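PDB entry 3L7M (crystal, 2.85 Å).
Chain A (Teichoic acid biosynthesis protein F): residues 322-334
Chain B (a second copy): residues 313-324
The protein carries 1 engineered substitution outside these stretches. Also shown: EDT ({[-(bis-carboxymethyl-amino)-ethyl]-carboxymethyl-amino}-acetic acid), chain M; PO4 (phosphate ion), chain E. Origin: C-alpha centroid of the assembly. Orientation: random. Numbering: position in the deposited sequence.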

ATOM      1  N   THR A 322      -8.565   8.392   1.754  1.00 79.97           N
ATOM      2  CA  THR A 322      -7.399   8.095   2.560  1.00 81.24           C
ATOM      3  C   THR A 322      -6.192   7.802   1.679  1.00 81.77           C
ATOM      4  O   THR A 322      -5.130   8.394   1.867  1.00 81.97           O
ATOM      5  CB  THR A 322      -7.637   6.911   3.490  1.00 83.44           C
ATOM      6  OG1 THR A 322      -8.217   7.380   4.713  1.00 83.77           O
ATOM      7  CG2 THR A 322      -6.318   6.225   3.790  1.00 85.18           C
ATOM      8  N   LEU A 323      -6.355   6.890   0.721  1.00 67.76           N
ATOM      9  CA  LEU A 323      -5.252   6.530  -0.159  1.00 68.99           C
ATOM     10  C   LEU A 323      -4.743   7.735  -0.945  1.00 67.39           C
ATOM     11  O   LEU A 323      -3.534   7.916  -1.082  1.00 68.58           O
ATOM     12  CB  LEU A 323      -5.645   5.394  -1.095  1.00 70.71           C
ATOM     13  CG  LEU A 323      -4.926   4.050  -0.933  1.00 73.93           C
ATOM     14  CD1 LEU A 323      -4.695   3.698   0.506  1.00 74.50           C
ATOM     15  CD2 LEU A 323      -5.709   2.949  -1.619  1.00 75.38           C
ATOM     16  N   ARG A 324      -5.655   8.568  -1.434  1.00 92.80           N
ATOM     17  CA  ARG A 324      -5.277   9.738  -2.223  1.00 91.40           C
ATOM     18  C   ARG A 324      -4.291  10.607  -1.456  1.00 91.35           C
ATOM     19  O   ARG A 324      -3.254  11.028  -1.971  1.00 92.04           O
ATOM     20  CB  ARG A 324      -6.524  10.549  -2.573  1.00 89.08           C
ATOM     21  CG  ARG A 324      -6.418  11.413  -3.826  1.00 88.06           C
ATOM     22  CD  ARG A 324      -7.666  11.237  -4.711  1.00 86.13           C
ATOM     23  NE  ARG A 324      -8.929  11.363  -3.970  1.00 84.80           N
ATOM     24  CZ  ARG A 324     -10.044  10.670  -4.232  1.00 83.80           C
ATOM     25  NH1 ARG A 324     -10.075   9.774  -5.218  1.00 84.39           N
ATOM     26  NH2 ARG A 324     -11.137  10.868  -3.489  1.00 82.74           N
ATOM     27  N   HIS A 325      -4.629  10.857  -0.202  1.00 72.25           N
ATOM     28  CA  HIS A 325      -3.848  11.727   0.666  1.00 72.54           C
ATOM     29  C   HIS A 325      -2.465  11.134   0.995  1.00 75.23           C
ATOM     30  O   HIS A 325      -1.455  11.841   0.939  1.00 76.09           O
ATOM     31  CB  HIS A 325      -4.662  11.982   1.924  1.00 72.31           C
ATOM     32  CG  HIS A 325      -4.101  13.038   2.810  1.00 73.02           C
ATOM     33  ND1 HIS A 325      -3.917  14.334   2.393  1.00 72.05           N
ATOM     34  CD2 HIS A 325      -3.714  12.997   4.107  1.00 75.01           C
ATOM     35  CE1 HIS A 325      -3.430  15.049   3.391  1.00 73.53           C
ATOM     36  NE2 HIS A 325      -3.300  14.262   4.444  1.00 75.36           N
ATOM     37  N   VAL A 326      -2.416   9.842   1.334  1.00 54.31           N
ATOM     38  CA  VAL A 326      -1.139   9.153   1.467  1.00 55.74           C
ATOM     39  C   VAL A 326      -0.293   9.451   0.255  1.00 56.84           C
ATOM     40  O   VAL A 326       0.903   9.690   0.386  1.00 58.99           O
ATOM     41  CB  VAL A 326      -1.267   7.618   1.560  1.00 57.58           C
ATOM     42  CG1 VAL A 326       0.113   6.967   1.458  1.00 61.17           C
ATOM     43  CG2 VAL A 326      -1.978   7.212   2.852  1.00 57.29           C
ATOM     44  N   LYS A 327      -0.900   9.433  -0.928  1.00 68.37           N
ATOM     45  CA  LYS A 327      -0.126   9.702  -2.134  1.00 69.69           C
ATOM     46  C   LYS A 327       0.388  11.138  -2.146  1.00 68.95           C
ATOM     47  O   LYS A 327       1.594  11.367  -2.263  1.00 71.73           O
ATOM     48  CB  LYS A 327      -0.910   9.410  -3.415  1.00 74.28           C
ATOM     49  CG  LYS A 327      -0.077   9.648  -4.665  1.00 76.56           C
ATOM     50  CD  LYS A 327      -0.822   9.275  -5.907  1.00 76.24           C
ATOM     51  CE  LYS A 327      -2.253   9.718  -5.790  1.00 72.20           C
ATOM     52  NZ  LYS A 327      -2.902   9.680  -7.119  1.00 71.70           N
ATOM     53  N   ASN A 328      -0.523  12.096  -2.013  1.00 76.43           N
ATOM     54  CA  ASN A 328      -0.147  13.500  -2.023  1.00 75.87           C
ATOM     55  C   ASN A 328       0.909  13.877  -0.984  1.00 78.23           C
ATOM     56  O   ASN A 328       1.878  14.590  -1.287  1.00 79.99           O
ATOM     57  CB  ASN A 328      -1.383  14.365  -1.872  1.00 72.48           C
ATOM     58  CG  ASN A 328      -2.186  14.430  -3.150  1.00 70.56           C
ATOM     59  OD1 ASN A 328      -1.658  14.156  -4.242  1.00 71.79           O
ATOM     60  ND2 ASN A 328      -3.467  14.789  -3.033  1.00 68.06           N
ATOM     61  N   ILE A 329       0.732  13.392   0.240  1.00 56.19           N
ATOM     62  CA  ILE A 329       1.704  13.669   1.285  1.00 58.84           C
ATOM     63  C   ILE A 329       3.106  13.115   0.979  1.00 62.87           C
ATOM     64  O   ILE A 329       4.107  13.803   1.151  1.00 65.29           O
ATOM     65  CB  ILE A 329       1.236  13.151   2.650  1.00 58.99           C
ATOM     66  CG1 ILE A 329       0.949  14.324   3.579  1.00 58.32           C
ATOM     67  CG2 ILE A 329       2.327  12.337   3.296  1.00 62.71           C
ATOM     68  CD1 ILE A 329      -0.483  14.577   3.798  1.00 56.49           C
ATOM     69  N   VAL A 330       3.176  11.869   0.533  1.00 59.88           N
ATOM     70  CA  VAL A 330       4.462  11.217   0.314  1.00 64.35           C
ATOM     71  C   VAL A 330       5.176  11.743  -0.933  1.00 66.02           C
ATOM     72  O   VAL A 330       6.402  11.774  -0.984  1.00 67.30           O
ATOM     73  CB  VAL A 330       4.281   9.693   0.204  1.00 65.80           C
ATOM     74  CG1 VAL A 330       5.493   9.049  -0.446  1.00 67.91           C
ATOM     75  CG2 VAL A 330       3.997   9.104   1.570  1.00 65.21           C
ATOM     76  N   LEU A 331       4.401  12.151  -1.935  1.00 69.71           N
ATOM     77  CA  LEU A 331       4.962  12.688  -3.165  1.00 71.48           C
ATOM     78  C   LEU A 331       5.036  14.218  -3.090  1.00 70.62           C
ATOM     79  O   LEU A 331       5.417  14.893  -4.065  1.00 72.16           O
ATOM     80  CB  LEU A 331       4.121  12.260  -4.371  1.00 69.73           C
ATOM     81  CG  LEU A 331       4.132  10.778  -4.740  1.00 71.87           C
ATOM     82  CD1 LEU A 331       3.440  10.568  -6.062  1.00 71.80           C
ATOM     83  CD2 LEU A 331       5.536  10.283  -4.809  1.00 77.45           C
ATOM     84  N   ARG A 332       4.665  14.766  -1.933  1.00 79.46           N
ATOM     85  CA  ARG A 332       4.685  16.209  -1.734  1.00 79.01           C
ATOM     86  C   ARG A 332       3.999  16.918  -2.886  1.00 75.76           C
ATOM     87  O   ARG A 332       4.474  17.943  -3.350  1.00 76.29           O
ATOM     88  CB  ARG A 332       6.116  16.726  -1.651  1.00 84.24           C
ATOM     89  CG  ARG A 332       7.078  15.898  -0.824  1.00 87.15           C
ATOM     90  CD  ARG A 332       8.380  15.791  -1.592  1.00 92.92           C
ATOM     91  NE  ARG A 332       9.556  15.895  -0.744  1.00 97.00           N
ATOM     92  CZ  ARG A 332      10.798  16.049  -1.203  1.00102.88           C
ATOM     93  NH1 ARG A 332      11.016  16.124  -2.519  1.00105.33           N
ATOM     94  NH2 ARG A 332      11.821  16.131  -0.342  1.00106.83           N
ATOM     95  N   ARG A 333       2.908  16.344  -3.375  1.00 68.68           N
ATOM     96  CA  ARG A 333       2.031  17.031  -4.312  1.00 65.32           C
ATOM     97  C   ARG A 333       1.447  18.267  -3.597  1.00 62.99           C
ATOM     98  O   ARG A 333       1.477  18.350  -2.366  1.00 62.84           O
ATOM     99  CB  ARG A 333       0.910  16.086  -4.760  1.00 62.85           C
ATOM    100  CG  ARG A 333       1.098  15.422  -6.109  1.00 64.40           C
ATOM    101  CD  ARG A 333       2.451  14.797  -6.252  1.00 69.12           C
ATOM    102  NE  ARG A 333       2.582  13.943  -7.441  1.00 71.61           N
ATOM    103  CZ  ARG A 333       1.599  13.246  -8.016  1.00 70.19           C
ATOM    104  NH1 ARG A 333       0.353  13.274  -7.541  1.00 66.17           N
ATOM    105  NH2 ARG A 333       1.881  12.504  -9.078  1.00 72.83           N
ATOM    106  N   LYS A 334       0.915  19.220  -4.350  1.00101.45           N
ATOM    107  CA  LYS A 334       0.448  20.454  -3.732  1.00 99.88           C
ATOM    108  C   LYS A 334      -1.011  20.313  -3.327  1.00 96.49           C
ATOM    109  O   LYS A 334      -1.500  21.031  -2.459  1.00 95.70           O
ATOM    110  CB  LYS A 334       0.647  21.641  -4.675  1.00 99.86           C
ATOM    111  CG  LYS A 334       1.338  22.853  -4.050  1.00101.05           C
ATOM    112  CD  LYS A 334       2.248  23.542  -5.077  1.00103.04           C
ATOM    113  CE  LYS A 334       2.568  24.995  -4.710  1.00103.52           C
ATOM    114  NZ  LYS A 334       3.304  25.700  -5.811  1.00105.66           N
TER
ATOM    115  N   ALA B 313      17.433   6.174  -4.301  1.00 92.64           N
ATOM    116  CA  ALA B 313      16.506   7.125  -3.699  1.00 92.27           C
ATOM    117  C   ALA B 313      15.090   6.667  -3.965  1.00 91.65           C
ATOM    118  O   ALA B 313      14.873   5.588  -4.507  1.00 91.44           O
ATOM    119  CB  ALA B 313      16.727   8.531  -4.251  1.00 93.85           C
ATOM    120  N   PHE B 314      14.128   7.497  -3.594  1.00 72.15           N
ATOM    121  CA  PHE B 314      12.737   7.093  -3.669  1.00 71.23           C
ATOM    122  C   PHE B 314      12.289   6.851  -5.110  1.00 70.13           C
ATOM    123  O   PHE B 314      12.336   7.759  -5.933  1.00 70.93           O
ATOM    124  CB  PHE B 314      11.854   8.145  -3.010  1.00 72.67           C
ATOM    125  CG  PHE B 314      10.506   7.638  -2.633  1.00 72.13           C
ATOM    126  CD1 PHE B 314      10.274   7.146  -1.376  1.00 72.79           C
ATOM    127  CD2 PHE B 314       9.478   7.636  -3.540  1.00 71.45           C
ATOM    128  CE1 PHE B 314       9.030   6.674  -1.026  1.00 73.00           C
ATOM    129  CE2 PHE B 314       8.234   7.164  -3.195  1.00 71.33           C
ATOM    130  CZ  PHE B 314       8.008   6.683  -1.938  1.00 72.22           C
ATOM    131  N   LYS B 315      11.858   5.625  -5.407  1.00 87.48           N
ATOM    132  CA  LYS B 315      11.344   5.277  -6.730  1.00 86.33           C
ATOM    133  C   LYS B 315       9.852   5.577  -6.775  1.00 86.09           C
ATOM    134  O   LYS B 315       9.028   4.774  -6.330  1.00 85.75           O
ATOM    135  CB  LYS B 315      11.605   3.801  -7.045  1.00 85.58           C
ATOM    136  CG  LYS B 315      11.733   3.481  -8.528  1.00 85.56           C
ATOM    137  CD  LYS B 315      11.944   1.983  -8.764  1.00 85.06           C
ATOM    138  CE  LYS B 315      11.937   1.615 -10.258  1.00 83.97           C
ATOM    139  NZ  LYS B 315      13.234   1.971 -10.960  1.00 86.01           N
ATOM    140  N   VAL B 316       9.517   6.744  -7.322  1.00 75.42           N
ATOM    141  CA  VAL B 316       8.155   7.268  -7.253  1.00 74.40           C
ATOM    142  C   VAL B 316       7.177   6.553  -8.184  1.00 71.84           C
ATOM    143  O   VAL B 316       6.035   6.304  -7.803  1.00 71.84           O
ATOM    144  CB  VAL B 316       8.107   8.837  -7.392  1.00 74.96           C
ATOM    145  CG1 VAL B 316       9.264   9.356  -8.239  1.00 75.80           C
ATOM    146  CG2 VAL B 316       6.765   9.303  -7.930  1.00 73.15           C
ATOM    147  N   ASN B 317       7.613   6.202  -9.390  1.00 85.41           N
ATOM    148  CA  ASN B 317       6.737   5.441 -10.278  1.00 83.20           C
ATOM    149  C   ASN B 317       6.244   4.146  -9.617  1.00 83.62           C
ATOM    150  O   ASN B 317       5.052   3.860  -9.598  1.00 83.07           O
ATOM    151  CB  ASN B 317       7.399   5.183 -11.635  1.00 81.92           C
ATOM    152  CG  ASN B 317       7.166   6.338 -12.636  1.00 81.58           C
ATOM    153  OD1 ASN B 317       6.992   7.491 -12.241  1.00 81.76           O
ATOM    154  ND2 ASN B 317       7.166   6.017 -13.937  1.00 81.68           N
ATOM    155  N   GLN B 318       7.156   3.382  -9.038  1.00 67.96           N
ATOM    156  CA  GLN B 318       6.767   2.210  -8.258  1.00 69.47           C
ATOM    157  C   GLN B 318       5.769   2.516  -7.141  1.00 70.80           C
ATOM    158  O   GLN B 318       4.771   1.803  -6.972  1.00 69.24           O
ATOM    159  CB  GLN B 318       7.977   1.527  -7.648  1.00 71.69           C
ATOM    160  CG  GLN B 318       7.575   0.439  -6.710  1.00 70.99           C
ATOM    161  CD  GLN B 318       8.762  -0.282  -6.141  1.00 72.96           C
ATOM    162  OE1 GLN B 318       9.587  -0.829  -6.871  1.00 73.34           O
ATOM    163  NE2 GLN B 318       8.860  -0.287  -4.825  1.00 74.66           N
ATOM    164  N   PHE B 319       6.046   3.549  -6.354  1.00 66.25           N
ATOM    165  CA  PHE B 319       5.128   3.914  -5.285  1.00 68.28           C
ATOM    166  C   PHE B 319       3.736   4.091  -5.850  1.00 66.64           C
ATOM    167  O   PHE B 319       2.774   3.580  -5.282  1.00 66.86           O
ATOM    168  CB  PHE B 319       5.565   5.195  -4.599  1.00 70.06           C
ATOM    169  CG  PHE B 319       4.668   5.623  -3.487  1.00 72.15           C
ATOM    170  CD1 PHE B 319       4.632   4.920  -2.304  1.00 73.38           C
ATOM    171  CD2 PHE B 319       3.885   6.750  -3.613  1.00 73.04           C
ATOM    172  CE1 PHE B 319       3.814   5.326  -1.266  1.00 75.60           C
ATOM    173  CE2 PHE B 319       3.066   7.161  -2.580  1.00 75.77           C
ATOM    174  CZ  PHE B 319       3.030   6.447  -1.409  1.00 77.09           C
ATOM    175  N   ARG B 320       3.623   4.791  -6.976  1.00 83.74           N
ATOM    176  CA  ARG B 320       2.313   5.062  -7.554  1.00 82.87           C
ATOM    177  C   ARG B 320       1.553   3.785  -7.857  1.00 80.51           C
ATOM    178  O   ARG B 320       0.359   3.707  -7.602  1.00 80.84           O
ATOM    179  CB  ARG B 320       2.425   5.930  -8.809  1.00 80.26           C
ATOM    180  CG  ARG B 320       2.604   7.414  -8.522  1.00 81.16           C
ATOM    181  CD  ARG B 320       2.173   8.246  -9.703  1.00 80.01           C
ATOM    182  NE  ARG B 320       3.218   8.345 -10.722  1.00 78.11           N
ATOM    183  CZ  ARG B 320       2.998   8.644 -12.005  1.00 76.85           C
ATOM    184  NH1 ARG B 320       1.762   8.861 -12.445  1.00 77.01           N
ATOM    185  NH2 ARG B 320       4.018   8.717 -12.855  1.00 76.00           N
ATOM    186  N   LYS B 321       2.249   2.788  -8.396  1.00 73.98           N
ATOM    187  CA  LYS B 321       1.644   1.494  -8.695  1.00 72.02           C
ATOM    188  C   LYS B 321       1.278   0.706  -7.437  1.00 72.90           C
ATOM    189  O   LYS B 321       0.201   0.112  -7.367  1.00 72.35           O
ATOM    190  CB  LYS B 321       2.570   0.651  -9.555  1.00 70.61           C
ATOM    191  CG  LYS B 321       3.234   1.416 -10.664  1.00 69.97           C
ATOM    192  CD  LYS B 321       3.831   0.470 -11.696  1.00 68.62           C
ATOM    193  CE  LYS B 321       4.555   1.236 -12.800  1.00 68.27           C
ATOM    194  NZ  LYS B 321       5.068   0.321 -13.870  1.00 67.22           N
ATOM    195  N   THR B 322       2.161   0.677  -6.444  1.00 67.34           N
ATOM    196  CA  THR B 322       1.828  -0.028  -5.208  1.00 68.63           C
ATOM    197  C   THR B 322       0.534   0.493  -4.572  1.00 70.26           C
ATOM    198  O   THR B 322      -0.280  -0.282  -4.065  1.00 70.69           O
ATOM    199  CB  THR B 322       2.955   0.049  -4.176  1.00 70.63           C
ATOM    200  OG1 THR B 322       4.136  -0.532  -4.730  1.00 69.71           O
ATOM    201  CG2 THR B 322       2.571  -0.717  -2.929  1.00 72.57           C
ATOM    202  N   LEU B 323       0.352   1.810  -4.597  1.00 70.16           N
ATOM    203  CA  LEU B 323      -0.872   2.413  -4.081  1.00 72.32           C
ATOM    204  C   LEU B 323      -2.066   2.015  -4.937  1.00 70.75           C
ATOM    205  O   LEU B 323      -3.131   1.686  -4.428  1.00 72.28           O
ATOM    206  CB  LEU B 323      -0.746   3.933  -4.030  1.00 74.76           C
ATOM    207  CG  LEU B 323      -0.661   4.545  -2.632  1.00 78.74           C
ATOM    208  CD1 LEU B 323       0.107   3.658  -1.676  1.00 78.59           C
ATOM    209  CD2 LEU B 323      -0.045   5.924  -2.703  1.00 81.04           C
ATOM    210  N   ARG B 324      -1.886   2.048  -6.249  1.00 81.20           N
ATOM    211  CA  ARG B 324      -2.974   1.740  -7.156  1.00 79.87           C
ATOM    212  C   ARG B 324      -3.423   0.317  -6.890  1.00 79.42           C
ATOM    213  O   ARG B 324      -4.614   0.045  -6.734  1.00 80.57           O
ATOM    214  CB  ARG B 324      -2.499   1.895  -8.592  1.00 77.29           C
ATOM    215  CG  ARG B 324      -3.587   2.165  -9.587  1.00 76.58           C
ATOM    216  CD  ARG B 324      -3.130   3.261 -10.542  1.00 75.10           C
ATOM    217  NE  ARG B 324      -1.878   2.959 -11.252  1.00 73.18           N
ATOM    218  CZ  ARG B 324      -0.994   3.882 -11.647  1.00 73.85           C
ATOM    219  NH1 ARG B 324      -1.200   5.172 -11.374  1.00 76.30           N
ATOM    220  NH2 ARG B 324       0.110   3.522 -12.305  1.00 72.70           N
TER
HETATM  221  O20 EDT M 738      -5.620   5.344  -4.833  1.00134.30           O
HETATM  222  C5  EDT M 738      -4.487   6.046  -5.264  1.00134.30           C
HETATM  223  O19 EDT M 738      -4.323   7.163  -4.886  1.00134.30           O
HETATM  224  C4  EDT M 738      -3.673   5.491  -6.444  1.00134.30           C
HETATM  225  N3  EDT M 738      -4.387   5.745  -7.707  1.00134.30           N
HETATM  226  C2  EDT M 738      -3.493   6.230  -8.768  1.00134.30           C
HETATM  227  C1  EDT M 738      -4.202   6.145 -10.131  1.00134.30           C
HETATM  228  O18 EDT M 738      -3.952   6.949 -10.966  1.00134.30           O
HETATM  229  O17 EDT M 738      -5.357   5.360 -10.265  1.00134.30           O
HETATM  230  C6  EDT M 738      -5.504   6.675  -7.482  1.00134.30           C
HETATM  231  C7  EDT M 738      -5.392   7.979  -8.301  1.00134.30           C
HETATM  232  N8  EDT M 738      -5.670   9.161  -7.462  1.00134.30           N
HETATM  233  C9  EDT M 738      -6.911   9.030  -6.681  1.00134.30           C
HETATM  234  C10 EDT M 738      -7.957   8.108  -7.325  1.00134.30           C
HETATM  235  O16 EDT M 738      -8.591   7.139  -6.525  1.00134.30           O
HETATM  236  O15 EDT M 738      -8.198   8.182  -8.484  1.00134.30           O
HETATM  237  C11 EDT M 738      -5.661  10.413  -8.250  1.00134.30           C
HETATM  238  C12 EDT M 738      -5.835  11.662  -7.358  1.00134.30           C
HETATM  239  O13 EDT M 738      -4.885  12.275  -6.973  1.00134.30           O
HETATM  240  O14 EDT M 738      -7.089  12.290  -7.327  1.00134.30           O
HETATM  241  P   PO4 E 730      -1.220   9.936 -10.339  1.00102.65           P
HETATM  242  O1  PO4 E 730      -1.122   8.733  -9.424  1.00102.65           O
HETATM  243  O2  PO4 E 730       0.171  10.354 -10.753  1.00102.65           O
HETATM  244  O3  PO4 E 730      -2.000   9.504 -11.560  1.00102.65           O
HETATM  245  O4  PO4 E 730      -1.896  11.109  -9.646  1.00102.65           O

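Two helices from two copies of one protein run almost antiparallel, at 170°, with their axes 10.8 Å apart at closest approach. No hydrogen bond crosses between the stretches; the direct contact rests on packing, and 444 Å² of surface is covered, both sides summed. By CA atoms, A:Leu323 pairs with B:Leu323, A:Lys327 with B:Arg320 and A:Leu331 with B:Val316.

One bump is the ring of B:Phe319, buried and pointing toward chain A. A:Val330 lies over one face, its CG1 4.0 Å from the ring centroid in a CH-pi contact, while A:Val326 CG1 meets the edge at B:Phe319 CZ, 4.1 Å away. The backbone closes in too, with A:Lys327 CA 4.1 Å from B:Phe319 CE2. The two valine methyls and this backbone form the hollow in which the ring lies. A:Val330 CG1 also reaches B:Phe314 CZ at 3.8 Å, so one methyl touches two aromatic rings.

A:Leu331 leaves CA sideways, but its longer side chain bends nearer: CD2 packs 3.5 Å from B:Val316 CG2 and 4.1 Å from B:Phe319 CD2, while CD1 rests 4.1 Å from B:Arg320 CG. At the other end, B:Leu323, with the largest covered area, is the second bump: its CD2 sits 3.7 Å from A:Lys327 CB and 4.3 Å from A:Val326 CG1, and A:Leu323 CD2 lies 4.0 Å from B:Leu323 O.

A:Lys327 thus serves two surroundings. Its aliphatic base packs against chain B, and its end leads away to polar ligands, where NZ hydrogen-bonds EDT N8 at 2.8 Å and PO4 O1 and O4 at 3.1 Å each. The phosphate, probably from the crystallisation liquor, also bridges the copies: A:Arg333 NH2 donates to PO4 O2 at 3.2 Å, and B:Arg320 NH1 makes a weak bond to the same O2 at 2.8 Å. The rule is apolar packing between the two stretches, with long cationic side chains carrying their charge out to anions.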